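PDB 4ART: structural protein ORF273 from Acidianus two-tailed virus, which is a structural protein of the archaeal virion with a new fold, stable to heat and acid, whose precise role is not established. Local coordinates for residues A[136-144]-A[155-163]; A[113-121]-A[191-199]. All coordinates share one frame; numbering follows the deposited sequence.

Contact 1. Residues A[136-144]-A[155-163]; sequences NLKYYIHAV and LAVNIYDID
Tyr-140 and Tyr-160 pair across two antiparallel strands, an example of how packing can be close along a hairpin while water gathers at one end. Tyr-160 N donates to Tyr-140 O at 2.8 Å, and the reciprocal bond joins Tyr-140 N to Tyr-160 O; His-142 with Asn-158 and Val-144 with Ala-156 repeat the exchange. Above the backbone the two tyrosine side chains run alongside one another, CD1 of Tyr-160 meeting the ring edge of Tyr-140 at CD2 (3.6 Å), with the ring planes turned 40° apart. The polar ends on this face find partners outside the hairpin: Tyr-140 OH on Glu-92, His-142 NE2 on Asp-94, Asn-158 OD1 on Gln-248; a water sits at Tyr-160 OH. On the other face the middle is apolar and tight: Ile-159 CG2 touches Tyr-139 CD1 at 3.4 Å, and Ile-141 CG2 lies 3.6 Å from Val-157 CG1. Ile-162 closes the end, its N bonded to Lys-138 O at 3.0 Å and its CD1 3.6 Å from Leu-137 CG. Beside Lys-138 packing gives way to water. Lys-138 NZ stays 4.2 Å from Asp-161 OD2, and one water bonded to both bridges the charges; a second links that carboxylate oxygen to Tyr-139 OH. Asp-161 OD1 meanwhile caps Ser-164 N, starting helix 162-168. Strands 139-146 and 154-161 thus form a β-hairpin in the middle of the mixed sheet.

Contact 2. Residues A[113-121]-A[191-199]; sequences ISDILKFYL and FNDIERIVA. With SO4 (sulfate ion), chain E.
Phe-191 inserts its ring as a knob among Ser-114, Leu-117, Lys-118 and Leu-121, illustrating how one aromatic side chain can seat a helix on its neighbour when the axes lie 10.5 Å apart. Leu-117 supplies the CH-π contact: CD2 stands over one face, 3.8 Å from the ring centroid and 17° off the normal. The backbone oxygen of Ser-114 approaches the ring edge at CZ, 3.6 Å away. With CG anti to the backbone N (chi1 -179°), the phenyl group extends toward the other helix, where Leu-121 CD1 also meets Phe-191 CD2. Purely aliphatic contacts continue the seam. The second branch of Leu-117, CD1, packs on Ile-194 CG2 at 3.7 Å, while Ile-113 CD1 reaches Val-198 CG1 and its CG2 reaches Ala-199 CB. The polar component is a single hydrogen bond between side chains, from Ser-114 OG to Glu-195 OE2 at 2.8 Å, using the syn lone pair of the carboxylate. A sulfate, probably from the crystallisation liquor, receives a weak bond from Ser-114 N and another bond from Ser-112 OG. Phe-228 of the second subunit meets the Phe-191 ring, and Arg-215 of that subunit makes a long, weak ion pair with Glu-195. Within the chain, Ile-128 of strand 127-128 packs against Lys-118, Leu-121 and Phe-191, whereas Ile-171 and Leu-179 of helix 171-179 touch Leu-117 and Ile-194, respectively.

In the fold
Both contacts are largely buried, but the centre of contact 1 lies about 5 Å, and that of contact 2 about 14 Å, from the centre of the chain, and the second subunit comes within reach of contact 2. Their centres are about 17 Å apart, and contact 1 is nested inside the chain loop closed by contact 2. They share no element, yet they touch: Phe-119 on helix 113-123 packs against Leu-137, its CD1 3.4 Å from Leu-137 CD2, and against Ile-162, where helix 162-168 begins. The chemistry follows position. Regular backbone hydrogen bonding joins the central strands, whereas side-chain packing with one carboxylate-hydroxyl bond joins the outlying helices.

Contact 1. Residues A[136-144]-A[155-163]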
loop_
_atom_site.group_PDB
_atom_site.type_symbol
_atom_site.label_atom_id
_atom_site.label_comp_id
_atom_site.label_asym_id
_atom_site.label_seq_id
_atom_site.Cartn_x
_atom_site.Cartn_y
_atom_site.Cartn_z
ATOM N N ASN A 136 -20.788 16.291 -1.730
ATOM C CA ASN A 136 -20.239 17.627 -2.082
ATOM C C ASN A 136 -18.693 17.761 -2.035
ATOM O O ASN A 136 -18.118 18.870 -1.993
ATOM C CB ASN A 136 -20.964 18.700 -1.279
ATOM C CG ASN A 136 -22.463 18.436 -1.194
ATOM O OD1 ASN A 136 -23.138 18.123 -2.191
ATOM N ND2 ASN A 136 -23.011 18.484 0.002
ATOM N N LEU A 137 -18.032 16.604 -2.053
ATOM C CA LEU A 137 -16.589 16.476 -2.028
ATOM C C LEU A 137 -16.023 16.945 -3.368
ATOM O O LEU A 137 -16.415 16.441 -4.420
ATOM C CB LEU A 137 -16.291 15.002 -1.801
ATOM C CG LEU A 137 -14.910 14.601 -1.395
ATOM C CD1 LEU A 137 -14.447 15.298 -0.176
ATOM C CD2 LEU A 137 -14.915 13.197 -1.061
ATOM N N LYS A 138 -15.127 17.929 -3.337
ATOM C CA LYS A 138 -14.527 18.447 -4.572
ATOM C C LYS A 138 -13.070 17.986 -4.711
ATOM O O LYS A 138 -12.621 17.688 -5.819
ATOM C CB LYS A 138 -14.616 19.975 -4.612
ATOM C CG LYS A 138 -14.245 20.596 -5.967
ATOM C CD LYS A 138 -14.439 22.094 -5.956
ATOM C CE LYS A 138 -13.953 22.782 -7.204
ATOM N NZ LYS A 138 -14.957 22.702 -8.298
ATOM N N TYR A 139 -12.333 17.920 -3.588
ATOM C CA TYR A 139 -10.911 17.614 -3.620
ATOM C C TYR A 139 -10.445 16.427 -2.845
ATOM O O TYR A 139 -10.968 16.104 -1.778
ATOM C CB TYR A 139 -10.098 18.835 -3.157
ATOM C CG TYR A 139 -10.235 20.058 -4.046
ATOM C CD1 TYR A 139 -9.487 20.184 -5.207
ATOM C CD2 TYR A 139 -11.058 21.123 -3.679
ATOM C CE1 TYR A 139 -9.575 21.328 -6.005
ATOM C CE2 TYR A 139 -11.164 22.269 -4.473
ATOM C CZ TYR A 139 -10.423 22.365 -5.640
ATOM O OH TYR A 139 -10.510 23.478 -6.454
ATOM N N TYR A 140 -9.421 15.781 -3.401
ATOM C CA TYR A 140 -8.698 14.720 -2.741
ATOM C C TYR A 140 -7.302 15.284 -2.473
ATOM O O TYR A 140 -6.644 15.775 -3.390
ATOM C CB TYR A 140 -8.636 13.411 -3.565
ATOM C CG TYR A 140 -7.618 12.444 -2.977
ATOM C CD1 TYR A 140 -7.934 11.645 -1.894
ATOM C CD2 TYR A 140 -6.302 12.418 -3.439
ATOM C CE1 TYR A 140 -6.975 10.814 -1.303
ATOM C CE2 TYR A 140 -5.333 11.617 -2.844
ATOM C CZ TYR A 140 -5.675 10.802 -1.788
ATOM O OH TYR A 140 -4.691 9.986 -1.278
ATOM N N ILE A 141 -6.867 15.237 -1.209
ATOM C CA ILE A 141 -5.559 15.799 -0.831
ATOM C C ILE A 141 -4.644 14.716 -0.273
ATOM O O ILE A 141 -5.018 13.985 0.637
ATOM C CB ILE A 141 -5.704 17.007 0.151
ATOM C CG1 ILE A 141 -6.653 18.077 -0.416
ATOM C CG2 ILE A 141 -4.347 17.588 0.524
ATOM C CD1 ILE A 141 -6.924 19.297 0.526
ATOM N N HIS A 142 -3.446 14.630 -0.827
ATOM C CA HIS A 142 -2.431 13.711 -0.360
ATOM C C HIS A 142 -1.305 14.525 0.217
ATOM O O HIS A 142 -0.683 15.299 -0.515
ATOM C CB HIS A 142 -1.935 12.795 -1.490
ATOM C CG HIS A 142 -1.010 11.694 -1.008
ATOM N ND1 HIS A 142 -0.141 11.077 -1.867
ATOM C CD2 HIS A 142 -0.889 11.097 0.216
ATOM C CE1 HIS A 142 0.509 10.161 -1.154
ATOM N NE2 HIS A 142 0.103 10.133 0.103
ATOM N N ALA A 143 -1.115 14.429 1.548
ATOM C CA ALA A 143 -0.056 15.124 2.281
ATOM C C ALA A 143 1.018 14.118 2.622
ATOM O O ALA A 143 0.701 13.033 3.083
ATOM C CB ALA A 143 -0.602 15.769 3.544
ATOM N N VAL A 144 2.277 14.437 2.326
ATOM C CA VAL A 144 3.394 13.527 2.614
ATOM C C VAL A 144 4.395 14.225 3.502
ATOM O O VAL A 144 4.871 15.310 3.164
ATOM C CB VAL A 144 4.064 12.914 1.340
ATOM C CG1 VAL A 144 4.997 11.755 1.702
ATOM C CG2 VAL A 144 3.015 12.461 0.322
ATOM N N LEU A 155 7.242 18.696 4.256
ATOM C CA LEU A 155 5.836 18.439 3.975
ATOM C C LEU A 155 5.562 18.817 2.540
ATOM O O LEU A 155 6.035 19.843 2.075
ATOM C CB LEU A 155 4.891 19.224 4.940
ATOM C CG LEU A 155 3.373 19.270 4.598
ATOM C CD1 LEU A 155 2.728 17.889 4.643
ATOM C CD2 LEU A 155 2.625 20.226 5.507
ATOM N N ALA A 156 4.835 17.954 1.827
ATOM C CA ALA A 156 4.378 18.194 0.469
ATOM C C ALA A 156 2.884 17.924 0.462
ATOM O O ALA A 156 2.426 16.920 1.004
ATOM C CB ALA A 156 5.082 17.289 -0.516
ATOM N N VAL A 157 2.122 18.872 -0.051
ATOM C CA VAL A 157 0.670 18.757 -0.089
ATOM C C VAL A 157 0.297 18.752 -1.583
ATOM O O VAL A 157 0.625 19.707 -2.297
ATOM C CB VAL A 157 -0.021 19.929 0.662
ATOM C CG1 VAL A 157 -1.543 19.770 0.647
ATOM C CG2 VAL A 157 0.505 20.109 2.087
ATOM N N ASN A 158 -0.380 17.685 -2.030
ATOM C CA ASN A 158 -0.859 17.488 -3.414
ATOM C C ASN A 158 -2.374 17.528 -3.448
ATOM O O ASN A 158 -3.013 16.693 -2.831
ATOM C CB ASN A 158 -0.358 16.134 -3.978
ATOM C CG ASN A 158 1.129 16.135 -4.233
ATOM O OD1 ASN A 158 1.672 17.069 -4.770
ATOM N ND2 ASN A 158 1.875 15.295 -3.552
ATOM N N ILE A 159 -2.944 18.485 -4.190
ATOM C CA ILE A 159 -4.382 18.672 -4.302
ATOM C C ILE A 159 -4.903 18.241 -5.664
ATOM O O ILE A 159 -4.546 18.819 -6.689
ATOM C CB ILE A 159 -4.772 20.123 -3.915
ATOM C CG1 ILE A 159 -4.258 20.462 -2.492
ATOM C CG2 ILE A 159 -6.259 20.294 -4.021
ATOM C CD1 ILE A 159 -4.206 21.881 -2.191
ATOM N N TYR A 160 -5.808 17.258 -5.662
ATOM C CA TYR A 160 -6.410 16.718 -6.889
ATOM C C TYR A 160 -7.875 17.075 -6.915
ATOM O O TYR A 160 -8.567 16.912 -5.918
ATOM C CB TYR A 160 -6.290 15.171 -6.908
ATOM C CG TYR A 160 -4.871 14.642 -6.835
ATOM C CD1 TYR A 160 -4.241 14.444 -5.610
ATOM C CD2 TYR A 160 -4.141 14.377 -7.997
ATOM C CE1 TYR A 160 -2.925 13.995 -5.540
ATOM C CE2 TYR A 160 -2.837 13.906 -7.938
ATOM C CZ TYR A 160 -2.227 13.729 -6.710
ATOM O OH TYR A 160 -0.952 13.232 -6.664
ATOM N N ASP A 161 -8.354 17.483 -8.069
ATOM C CA ASP A 161 -9.767 17.752 -8.332
ATOM C C ASP A 161 -10.350 16.374 -8.649
ATOM O O ASP A 161 -9.901 15.733 -9.596
ATOM C CB ASP A 161 -9.924 18.696 -9.551
ATOM C CG ASP A 161 -11.379 18.983 -9.895
ATOM O OD1 ASP A 161 -11.970 18.216 -10.659
ATOM O OD2 ASP A 161 -11.934 19.933 -9.356
ATOM N N ILE A 162 -11.331 15.918 -7.867
ATOM C CA ILE A 162 -11.923 14.583 -8.013
ATOM C C ILE A 162 -12.569 14.333 -9.384
ATOM O O ILE A 162 -12.337 13.280 -9.960
ATOM C CB ILE A 162 -12.832 14.209 -6.780
ATOM C CG1 ILE A 162 -11.964 14.126 -5.485
ATOM C CG2 ILE A 162 -13.634 12.902 -7.029
ATOM C CD1 ILE A 162 -12.697 14.080 -4.211
ATOM N N ASP A 163 -13.348 15.293 -9.906
ATOM C CA ASP A 163 -14.008 15.177 -11.213
ATOM C C ASP A 163 -13.011 14.963 -12.331
ATOM O O ASP A 163 -13.229 14.118 -13.200
ATOM C CB ASP A 163 -14.804 16.461 -11.545
ATOM C CG ASP A 163 -16.016 16.735 -10.695
ATOM O OD1 ASP A 163 -16.519 15.784 -10.058
ATOM O OD2 ASP A 163 -16.503 17.892 -10.714
HETATM O O HOH W 1 -14.216 17.761 -7.945
HETATM O O HOH W 2 -14.438 20.186 -9.357
HETATM O O HOH W 3 -10.105 22.654 -9.018
HETATM O O HOH W 4 0.668 12.992 -4.437
#

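Contact 2. Residues A[113-121]-A[191-199]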
loop_
_atom_site.group_PDB
_atom_site.type_symbol
_atom_site.label_atom_id
_atom_site.label_comp_id
_atom_site.label_asym_id
_atom_site.label_seq_id
_atom_site.Cartn_x
_atom_site.Cartn_y
_atom_site.Cartn_z
ATOM N N ILE A 113 -7.906 3.951 -6.009
ATOM C CA ILE A 113 -8.946 3.788 -7.035
ATOM C C ILE A 113 -10.308 3.713 -6.354
ATOM O O ILE A 113 -11.253 4.395 -6.766
ATOM C CB ILE A 113 -8.646 2.556 -7.962
ATOM C CG1 ILE A 113 -7.633 2.947 -9.042
ATOM C CG2 ILE A 113 -9.921 1.974 -8.646
ATOM C CD1 ILE A 113 -8.119 3.986 -10.131
ATOM N N SER A 114 -10.369 2.926 -5.269
ATOM C CA SER A 114 -11.564 2.731 -4.462
ATOM C C SER A 114 -12.153 4.067 -4.035
ATOM O O SER A 114 -13.351 4.277 -4.178
ATOM C CB SER A 114 -11.254 1.873 -3.232
ATOM O OG SER A 114 -10.810 0.575 -3.581
ATOM N N ASP A 115 -11.324 4.950 -3.504
ATOM C CA ASP A 115 -11.727 6.279 -3.054
ATOM C C ASP A 115 -12.282 7.155 -4.169
ATOM O O ASP A 115 -13.378 7.680 -4.006
ATOM C CB ASP A 115 -10.567 7.000 -2.333
ATOM C CG ASP A 115 -10.370 6.578 -0.878
ATOM O OD1 ASP A 115 -11.293 6.017 -0.299
ATOM O OD2 ASP A 115 -9.291 6.834 -0.328
ATOM N N ILE A 116 -11.577 7.288 -5.290
ATOM C CA ILE A 116 -12.031 8.133 -6.434
ATOM C C ILE A 116 -13.328 7.633 -7.025
ATOM O O ILE A 116 -14.209 8.431 -7.331
ATOM C CB ILE A 116 -10.954 8.332 -7.543
ATOM C CG1 ILE A 116 -9.634 8.661 -6.960
ATOM C CG2 ILE A 116 -11.348 9.306 -8.693
ATOM C CD1 ILE A 116 -8.827 7.613 -7.324
ATOM N N LEU A 117 -13.442 6.316 -7.194
ATOM C CA LEU A 117 -14.662 5.710 -7.701
ATOM C C LEU A 117 -15.820 5.998 -6.730
ATOM O O LEU A 117 -16.878 6.425 -7.181
ATOM C CB LEU A 117 -14.470 4.191 -7.850
ATOM C CG LEU A 117 -15.662 3.455 -8.452
ATOM C CD1 LEU A 117 -15.968 3.957 -9.862
ATOM C CD2 LEU A 117 -15.466 1.949 -8.408
ATOM N N LYS A 118 -15.614 5.773 -5.409
ATOM C CA LYS A 118 -16.623 6.031 -4.374
ATOM C C LYS A 118 -17.038 7.511 -4.420
ATOM O O LYS A 118 -18.226 7.817 -4.486
ATOM C CB LYS A 118 -16.071 5.667 -2.980
ATOM C CG LYS A 118 -16.951 6.097 -1.804
ATOM C CD LYS A 118 -16.391 5.637 -0.460
ATOM C CE LYS A 118 -15.348 6.527 0.135
ATOM N NZ LYS A 118 -14.673 5.866 1.284
ATOM N N PHE A 119 -16.056 8.407 -4.398
ATOM C CA PHE A 119 -16.257 9.854 -4.442
ATOM C C PHE A 119 -17.001 10.284 -5.722
ATOM O O PHE A 119 -17.941 11.055 -5.611
ATOM C CB PHE A 119 -14.916 10.601 -4.267
ATOM C CG PHE A 119 -14.155 10.351 -2.958
ATOM C CD1 PHE A 119 -14.818 9.934 -1.813
ATOM C CD2 PHE A 119 -12.783 10.604 -2.862
ATOM C CE1 PHE A 119 -14.117 9.753 -0.594
ATOM C CE2 PHE A 119 -12.090 10.414 -1.637
ATOM C CZ PHE A 119 -12.762 9.988 -0.524
ATOM N N TYR A 120 -16.641 9.736 -6.908
ATOM C CA TYR A 120 -17.334 10.067 -8.171
ATOM C C TYR A 120 -18.769 9.579 -8.133
ATOM O O TYR A 120 -19.676 10.355 -8.443
ATOM C CB TYR A 120 -16.614 9.507 -9.431
ATOM C CG TYR A 120 -17.465 9.640 -10.690
ATOM C CD1 TYR A 120 -17.471 10.820 -11.431
ATOM C CD2 TYR A 120 -18.320 8.610 -11.096
ATOM C CE1 TYR A 120 -18.314 10.980 -12.534
ATOM C CE2 TYR A 120 -19.142 8.745 -12.218
ATOM C CZ TYR A 120 -19.138 9.933 -12.934
ATOM O OH TYR A 120 -19.972 10.066 -14.024
ATOM N N LEU A 121 -18.985 8.280 -7.785
ATOM C CA LEU A 121 -20.321 7.698 -7.723
ATOM C C LEU A 121 -21.275 8.514 -6.865
ATOM O O LEU A 121 -22.373 8.838 -7.308
ATOM C CB LEU A 121 -20.282 6.242 -7.259
ATOM C CG LEU A 121 -19.750 5.204 -8.261
ATOM C CD1 LEU A 121 -19.506 3.897 -7.573
ATOM C CD2 LEU A 121 -20.684 5.002 -9.453
ATOM N N PHE A 191 -20.072 -2.245 -7.533
ATOM C CA PHE A 191 -18.942 -1.378 -7.250
ATOM C C PHE A 191 -17.654 -2.116 -7.643
ATOM O O PHE A 191 -16.820 -1.556 -8.350
ATOM C CB PHE A 191 -18.920 -0.987 -5.762
ATOM C CG PHE A 191 -17.794 -0.067 -5.395
ATOM C CD1 PHE A 191 -16.541 -0.572 -5.051
ATOM C CD2 PHE A 191 -17.988 1.293 -5.370
ATOM C CE1 PHE A 191 -15.502 0.268 -4.737
ATOM C CE2 PHE A 191 -16.947 2.131 -5.050
ATOM C CZ PHE A 191 -15.709 1.607 -4.742
ATOM N N ASN A 192 -17.513 -3.383 -7.197
ATOM C CA ASN A 192 -16.357 -4.233 -7.481
ATOM C C ASN A 192 -16.127 -4.473 -8.968
ATOM O O ASN A 192 -14.977 -4.410 -9.416
ATOM C CB ASN A 192 -16.426 -5.540 -6.673
ATOM C CG ASN A 192 -16.266 -5.333 -5.183
ATOM O OD1 ASN A 192 -15.656 -4.354 -4.713
ATOM N ND2 ASN A 192 -16.815 -6.252 -4.410
ATOM N N ASP A 193 -17.213 -4.745 -9.723
ATOM C CA ASP A 193 -17.178 -4.965 -11.176
ATOM C C ASP A 193 -16.639 -3.744 -11.879
ATOM O O ASP A 193 -15.789 -3.891 -12.759
ATOM C CB ASP A 193 -18.572 -5.326 -11.753
ATOM C CG ASP A 193 -19.098 -6.682 -11.337
ATOM O OD1 ASP A 193 -18.270 -7.588 -11.088
ATOM O OD2 ASP A 193 -20.343 -6.847 -11.289
ATOM N N ILE A 194 -17.093 -2.535 -11.468
ATOM C CA ILE A 194 -16.611 -1.281 -12.046
ATOM C C ILE A 194 -15.137 -1.073 -11.689
ATOM O O ILE A 194 -14.327 -0.797 -12.573
ATOM C CB ILE A 194 -17.498 -0.052 -11.687
ATOM C CG1 ILE A 194 -18.926 -0.242 -12.228
ATOM C CG2 ILE A 194 -16.882 1.292 -12.204
ATOM C CD1 ILE A 194 -19.919 0.615 -11.507
ATOM N N GLU A 195 -14.800 -1.238 -10.406
ATOM C CA GLU A 195 -13.441 -1.089 -9.904
ATOM C C GLU A 195 -12.424 -1.954 -10.693
ATOM O O GLU A 195 -11.352 -1.467 -11.077
ATOM C CB GLU A 195 -13.421 -1.397 -8.388
ATOM C CG GLU A 195 -12.032 -1.254 -7.827
ATOM C CD GLU A 195 -11.886 -0.628 -6.469
ATOM O OE1 GLU A 195 -12.423 -1.178 -5.489
ATOM O OE2 GLU A 195 -10.957 0.193 -6.356
ATOM N N ARG A 196 -12.775 -3.222 -10.948
ATOM C CA ARG A 196 -11.948 -4.173 -11.694
ATOM C C ARG A 196 -11.619 -3.663 -13.118
ATOM O O ARG A 196 -10.464 -3.749 -13.552
ATOM C CB ARG A 196 -12.654 -5.550 -11.733
ATOM C CG ARG A 196 -11.863 -6.651 -12.434
ATOM C CD ARG A 196 -12.750 -7.825 -12.825
ATOM N NE ARG A 196 -13.337 -7.615 -14.155
ATOM C CZ ARG A 196 -14.600 -7.259 -14.395
ATOM N NH1 ARG A 196 -15.459 -7.116 -13.392
ATOM N NH2 ARG A 196 -15.019 -7.069 -15.641
ATOM N N ILE A 197 -12.636 -3.172 -13.857
ATOM C CA ILE A 197 -12.465 -2.607 -15.212
ATOM C C ILE A 197 -11.514 -1.387 -15.207
ATOM O O ILE A 197 -10.618 -1.312 -16.053
ATOM C CB ILE A 197 -13.831 -2.229 -15.859
ATOM C CG1 ILE A 197 -14.755 -3.485 -15.978
ATOM C CG2 ILE A 197 -13.621 -1.548 -17.248
ATOM C CD1 ILE A 197 -16.245 -3.192 -16.459
ATOM N N VAL A 198 -11.747 -0.438 -14.284
ATOM C CA VAL A 198 -10.991 0.817 -14.160
ATOM C C VAL A 198 -9.521 0.538 -13.852
ATOM O O VAL A 198 -8.642 1.086 -14.540
ATOM C CB VAL A 198 -11.630 1.829 -13.127
ATOM C CG1 VAL A 198 -10.787 3.089 -12.922
ATOM C CG2 VAL A 198 -13.082 2.147 -13.451
ATOM N N ALA A 199 -9.257 -0.349 -12.868
ATOM C CA ALA A 199 -7.905 -0.584 -12.363
ATOM C C ALA A 199 -7.094 -1.682 -13.005
ATOM O O ALA A 199 -5.865 -1.607 -13.000
ATOM C CB ALA A 199 -7.967 -0.810 -10.875
HETATM S S SO4 E . -6.967 0.784 -2.742
HETATM O O1 SO4 E . -7.596 1.421 -3.884
HETATM O O2 SO4 E . -6.290 1.734 -1.869
HETATM O O3 SO4 E . -8.000 0.087 -1.973
HETATM O O4 SO4 E . -5.951 -0.168 -3.211
#